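Local coordinates for YARHG domain-containing protein (Legionella pneumophila subsp. pneumophila, PDB 4G2A) that is of unknown function but has been proposed to bind a nutrient, and joins a DUF4424 region to a YARHG domain, at residues N34-Q39 with P181-R186; G146-Y149 with H155-R158. All coordinates share one frame; numbering follows the deposited sequence.

Contact 1 of 2, residues N34-Q39 with P181-R186; sequences NLNEPQ and PNTPTR. With SO4 (sulfate ion), chain H; SO4 (sulfate ion), chain G.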
loop_
_atom_site.group_PDB
_atom_site.type_symbol
_atom_site.label_atom_id
_atom_site.label_comp_id
_atom_site.label_asym_id
_atom_site.label_seq_id
_atom_site.Cartn_x
_atom_site.Cartn_y
_atom_site.Cartn_z
ATOM N N ASN A 34 -9.537 0.456 -6.813
ATOM C CA ASN A 34 -10.031 1.837 -6.639
ATOM C C ASN A 34 -9.002 2.813 -6.037
ATOM O O ASN A 34 -9.414 3.750 -5.343
ATOM C CB ASN A 34 -11.283 1.854 -5.733
ATOM C CG ASN A 34 -12.440 1.022 -6.191
ATOM O OD1 ASN A 34 -12.798 1.022 -7.362
ATOM N ND2 ASN A 34 -13.069 0.308 -5.264
ATOM N N LEU A 35 -7.692 2.628 -6.310
ATOM C CA LEU A 35 -6.652 3.479 -5.713
ATOM C C LEU A 35 -6.616 4.899 -6.275
ATOM O O LEU A 35 -6.087 5.779 -5.605
ATOM C CB LEU A 35 -5.252 2.852 -5.860
ATOM C CG LEU A 35 -4.985 1.526 -5.149
ATOM C CD1 LEU A 35 -3.652 0.990 -5.554
ATOM C CD2 LEU A 35 -4.953 1.711 -3.675
ATOM N N ASN A 36 -7.172 5.127 -7.479
ATOM C CA ASN A 36 -7.199 6.444 -8.113
ATOM C C ASN A 36 -8.571 7.118 -7.980
ATOM O O ASN A 36 -8.868 8.081 -8.688
ATOM C CB ASN A 36 -6.792 6.336 -9.592
ATOM C CG ASN A 36 -6.171 7.601 -10.131
ATOM O OD1 ASN A 36 -5.379 8.270 -9.458
ATOM N ND2 ASN A 36 -6.511 7.958 -11.360
ATOM N N GLU A 37 -9.417 6.601 -7.092
ATOM C CA GLU A 37 -10.747 7.175 -6.857
ATOM C C GLU A 37 -10.598 8.326 -5.857
ATOM O O GLU A 37 -9.979 8.135 -4.808
ATOM C CB GLU A 37 -11.747 6.103 -6.362
ATOM C CG GLU A 37 -12.074 5.044 -7.403
ATOM C CD GLU A 37 -13.004 5.458 -8.527
ATOM O OE1 GLU A 37 -13.949 6.237 -8.266
ATOM O OE2 GLU A 37 -12.827 4.949 -9.658
ATOM N N PRO A 38 -11.109 9.537 -6.169
ATOM C CA PRO A 38 -10.915 10.672 -5.243
ATOM C C PRO A 38 -11.664 10.522 -3.895
ATOM O O PRO A 38 -11.342 11.233 -2.942
ATOM C CB PRO A 38 -11.409 11.878 -6.056
ATOM C CG PRO A 38 -12.346 11.314 -7.066
ATOM C CD PRO A 38 -11.813 9.954 -7.403
ATOM N N GLN A 39 -12.629 9.583 -3.810
ATOM C CA GLN A 39 -13.430 9.250 -2.616
ATOM C C GLN A 39 -12.587 8.567 -1.515
ATOM O O GLN A 39 -13.089 8.363 -0.399
ATOM C CB GLN A 39 -14.594 8.299 -2.981
ATOM C CG GLN A 39 -15.467 8.735 -4.147
ATOM C CD GLN A 39 -15.103 8.001 -5.408
ATOM O OE1 GLN A 39 -15.134 6.768 -5.479
ATOM N NE2 GLN A 39 -14.795 8.746 -6.449
ATOM N N PRO A 181 -0.709 -2.320 -8.086
ATOM C CA PRO A 181 -1.700 -1.263 -7.806
ATOM C C PRO A 181 -2.951 -1.293 -8.694
ATOM O O PRO A 181 -4.011 -0.844 -8.252
ATOM C CB PRO A 181 -0.903 0.025 -8.027
ATOM C CG PRO A 181 0.530 -0.369 -7.838
ATOM C CD PRO A 181 0.610 -1.741 -8.428
ATOM N N ASN A 182 -2.826 -1.790 -9.947
ATOM C CA ASN A 182 -3.912 -1.868 -10.926
ATOM C C ASN A 182 -4.364 -0.473 -11.409
ATOM O O ASN A 182 -5.458 -0.325 -11.968
ATOM C CB ASN A 182 -5.088 -2.682 -10.390
ATOM C CG ASN A 182 -4.780 -4.149 -10.356
ATOM O OD1 ASN A 182 -4.348 -4.734 -11.341
ATOM N ND2 ASN A 182 -4.992 -4.776 -9.229
ATOM N N THR A 183 -3.511 0.541 -11.203
ATOM C CA THR A 183 -3.711 1.929 -11.644
ATOM C C THR A 183 -2.321 2.481 -11.978
ATOM O O THR A 183 -1.369 1.991 -11.372
ATOM C CB THR A 183 -4.463 2.766 -10.572
ATOM O OG1 THR A 183 -4.884 4.015 -11.140
ATOM C CG2 THR A 183 -3.628 3.044 -9.325
ATOM N N PRO A 184 -2.126 3.474 -12.887
ATOM C CA PRO A 184 -0.747 3.968 -13.127
ATOM C C PRO A 184 -0.139 4.603 -11.865
ATOM O O PRO A 184 -0.834 5.300 -11.121
ATOM C CB PRO A 184 -0.915 4.975 -14.281
ATOM C CG PRO A 184 -2.210 4.608 -14.919
ATOM C CD PRO A 184 -3.086 4.162 -13.777
ATOM N N THR A 185 1.121 4.253 -11.560
ATOM C CA THR A 185 1.829 4.745 -10.377
ATOM C C THR A 185 3.282 5.077 -10.676
ATOM O O THR A 185 3.834 4.699 -11.708
ATOM C CB THR A 185 1.823 3.701 -9.191
ATOM O OG1 THR A 185 2.533 2.537 -9.586
ATOM C CG2 THR A 185 0.434 3.326 -8.704
ATOM N N ARG A 186 3.887 5.771 -9.730
ATOM C CA ARG A 186 5.302 6.107 -9.610
ATOM C C ARG A 186 5.694 5.961 -8.148
ATOM O O ARG A 186 4.845 6.147 -7.265
ATOM C CB ARG A 186 5.598 7.550 -10.091
ATOM C CG ARG A 186 5.752 7.723 -11.600
ATOM C CD ARG A 186 6.799 6.788 -12.177
ATOM N NE ARG A 186 6.910 6.879 -13.631
ATOM C CZ ARG A 186 6.163 6.203 -14.494
ATOM N NH1 ARG A 186 5.184 5.414 -14.063
ATOM N NH2 ARG A 186 6.354 6.348 -15.797
HETATM S S SO4 H . 4.356 3.861 -17.274
HETATM O O1 SO4 H . 3.229 4.335 -16.460
HETATM O O2 SO4 H . 5.024 5.024 -17.874
HETATM O O3 SO4 H . 5.303 3.125 -16.443
HETATM O O4 SO4 H . 3.880 2.975 -18.333
HETATM S S SO4 G . 8.449 9.362 -15.980
HETATM O O1 SO4 G . 7.269 9.309 -16.851
HETATM O O2 SO4 G . 9.447 10.263 -16.551
HETATM O O3 SO4 G . 8.067 9.852 -14.652
HETATM O O4 SO4 G . 9.026 8.024 -15.862
HETATM O O HOH W 1 -6.501 0.556 -8.115
#
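Leu35 and Asn36, the two middle residues of a type I turn running from Asn34 to Glu37, lean on Pro181 and Thr183. The apolar part of the contact centres on Leu35. Its chi1 of -64° sets CG beside the backbone N and carries the methyl CD1 over Pro181, where it lies 3.8 Å from CB of the proline ring and 3.3 Å from the carbonyl O of Pro181. The methyl CG2 of Thr183 meets the root of the same leucine, 3.8 Å from Leu35 CB. A branched aliphatic residue suits this buried place, since Trp44 and Thr235 touch the leucine as well.

Thr183 uses its other branch on Asn36. With OG1 anti to the backbone N (chi1 -168°), the hydroxyl sits 3.4 Å from Asn36 CB, the two side chains crossing at about a right angle. This is a van der Waals approach: the amide of Asn36 has its polar partner further on, OD1 accepting a hydrogen bond from the backbone N of Ile237.

No direct hydrogen bond joins the segments. Instead a water accepts from Leu35 N at 3.0 Å and donates to Pro181 O at 2.9 Å, bridging the two backbones.

At the far end of 181-186, Arg186 hydrogen-bonds to two sulfates. Its NH2 donates to O2 of the sulfate of chain H at 2.8 Å and 168°, and to O4 of the sulfate of chain G, which NE also reaches; NH1 turns back to Thr185 O, helping to fix the guanidinium plane. Both anions probably come from the crystallisation liquor.

Overall, the loop joining antiparallel strands 21-33 and 43-54, with its type I turn, packs on the loop joining strands 174-180 and 185-187, the former being a parallel neighbour of strand 21-33.

Contact 2 of 2, residues G146-Y149 with H155-R158; sequences GATY and HWVR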
loop_
_atom_site.group_PDB
_atom_site.type_symbol
_atom_site.label_atom_id
_atom_site.label_comp_id
_atom_site.label_asym_id
_atom_site.label_seq_id
_atom_site.Cartn_x
_atom_site.Cartn_y
_atom_site.Cartn_z
ATOM N N GLY A 146 -7.685 -1.293 3.953
ATOM C CA GLY A 146 -7.918 -0.022 3.287
ATOM C C GLY A 146 -6.598 0.440 2.691
ATOM O O GLY A 146 -5.549 -0.201 2.893
ATOM N N ALA A 147 -6.629 1.525 1.911
ATOM C CA ALA A 147 -5.395 1.987 1.305
ATOM C C ALA A 147 -4.924 3.256 1.998
ATOM O O ALA A 147 -5.481 4.339 1.790
ATOM C CB ALA A 147 -5.569 2.190 -0.189
ATOM N N THR A 148 -3.913 3.087 2.867
ATOM C CA THR A 148 -3.253 4.130 3.642
ATOM C C THR A 148 -2.832 5.281 2.710
ATOM O O THR A 148 -2.318 5.066 1.609
ATOM C CB THR A 148 -2.060 3.511 4.438
ATOM O OG1 THR A 148 -2.615 2.613 5.373
ATOM C CG2 THR A 148 -1.257 4.526 5.239
ATOM N N TYR A 149 -3.081 6.499 3.167
ATOM C CA TYR A 149 -2.722 7.685 2.432
ATOM C C TYR A 149 -2.446 8.825 3.430
ATOM O O TYR A 149 -2.923 8.794 4.559
ATOM C CB TYR A 149 -3.796 8.036 1.367
ATOM C CG TYR A 149 -5.132 8.462 1.934
ATOM C CD1 TYR A 149 -6.121 7.526 2.220
ATOM C CD2 TYR A 149 -5.421 9.807 2.155
ATOM C CE1 TYR A 149 -7.356 7.914 2.740
ATOM C CE2 TYR A 149 -6.647 10.207 2.679
ATOM C CZ TYR A 149 -7.618 9.257 2.957
ATOM O OH TYR A 149 -8.829 9.652 3.458
ATOM N N HIS A 155 0.609 7.181 -0.975
ATOM C CA HIS A 155 -0.137 5.935 -0.769
ATOM C C HIS A 155 0.897 4.958 -0.231
ATOM O O HIS A 155 2.016 4.894 -0.750
ATOM C CB HIS A 155 -0.798 5.434 -2.058
ATOM C CG HIS A 155 -2.239 5.828 -2.225
ATOM N ND1 HIS A 155 -2.599 7.023 -2.847
ATOM C CD2 HIS A 155 -3.366 5.133 -1.937
ATOM C CE1 HIS A 155 -3.925 7.032 -2.870
ATOM N NE2 HIS A 155 -4.434 5.926 -2.326
ATOM N N TRP A 156 0.593 4.317 0.881
ATOM C CA TRP A 156 1.517 3.384 1.520
ATOM C C TRP A 156 0.987 1.961 1.466
ATOM O O TRP A 156 -0.164 1.703 1.811
ATOM C CB TRP A 156 1.759 3.778 2.979
ATOM C CG TRP A 156 2.592 5.010 3.154
ATOM C CD1 TRP A 156 2.146 6.277 3.374
ATOM C CD2 TRP A 156 4.027 5.074 3.205
ATOM N NE1 TRP A 156 3.206 7.134 3.517
ATOM C CE2 TRP A 156 4.377 6.425 3.415
ATOM C CE3 TRP A 156 5.056 4.116 3.071
ATOM C CZ2 TRP A 156 5.714 6.851 3.511
ATOM C CZ3 TRP A 156 6.378 4.536 3.171
ATOM C CH2 TRP A 156 6.697 5.893 3.367
ATOM N N VAL A 157 1.830 1.039 1.031
ATOM C CA VAL A 157 1.507 -0.387 1.005
ATOM C C VAL A 157 2.603 -1.007 1.858
ATOM O O VAL A 157 3.777 -0.683 1.684
ATOM C CB VAL A 157 1.293 -1.011 -0.412
ATOM C CG1 VAL A 157 2.252 -0.434 -1.438
ATOM C CG2 VAL A 157 1.358 -2.533 -0.393
ATOM N N ARG A 158 2.195 -1.727 2.904
ATOM C CA ARG A 158 3.142 -2.274 3.866
ATOM C C ARG A 158 2.854 -3.726 4.159
ATOM O O ARG A 158 1.734 -4.199 3.989
ATOM C CB ARG A 158 3.127 -1.471 5.189
ATOM C CG ARG A 158 2.897 0.030 5.082
ATOM C CD ARG A 158 2.806 0.604 6.464
ATOM N NE ARG A 158 2.125 1.901 6.544
ATOM C CZ ARG A 158 2.734 3.081 6.446
ATOM N NH1 ARG A 158 4.041 3.146 6.205
ATOM N NH2 ARG A 158 2.045 4.204 6.594
HETATM O O HOH W 2 -2.016 2.658 0.091
HETATM O O HOH W 3 -0.578 0.832 6.527
#
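Thr148 and Trp156 face each other near the closed end of a beta hairpin, whose strands 136-150 and 155-160 run antiparallel. Trp156 N donates to Thr148 O at 3.1 Å and 162°. The same oxygen receives a CA-H contact from His155.

The closely packed part is Thr148 against Trp156 and Arg158. The threonine's CG2, anti to the backbone N (chi1 -65° for OG1), lies 3.6 Å from Arg158 NH2, the two side chains crossing at about a right angle, and 3.8 Å from Trp156 CB. A beta-branched residue suits this place: its methyl fills the gap between the two neighbours, while OG1 is left to accept from Gly7 N. The guanidinium also covers Trp156 CB with one face, and the indole NE1 donates to Asp150.

The side of Tyr149 and His155, a non-hydrogen-bonded pair, is more widely spaced. Here the methylene CB of Tyr149 sits over the middle of the imidazole, 4.3 Å from the ring centroid and only 5° off its normal, a CH-pi contact. Ala147 CB approaches the rim of that ring in its plane, 4.1 Å from CD2. A flat histidine suits this slot, offering a face to one neighbour and an edge to the other. A water also lies in the imidazole plane at its edge, donating to both Thr148 O and Trp156 O.

Solvent reaches the partly exposed Arg158 too: a second water lies in the guanidinium plane, 2.9 Å from Arg158 NE, whose hydrogen it accepts, and equally 2.9 Å from Thr148 OG1.

Overall arrangement
The centres of the two contacts lie about 11 Å apart in the beta-rich part of the chain, close to where helix 236-250 begins. In sequence, 146-149 and 155-158 both fall between the two segments of contact 1, so a local hairpin is flanked by a long-range loop pairing. The two meet directly: Leu35 CD2 packs 3.6 Å from Ala147 CB. Strand 229-235 is shared ground, pairing with both 155-160 and 185-187, and strand 43-54 supplies Trp44 to both. Both contacts therefore lie beside strand 229-235, which leads into helix 236-250 and the YARHG region.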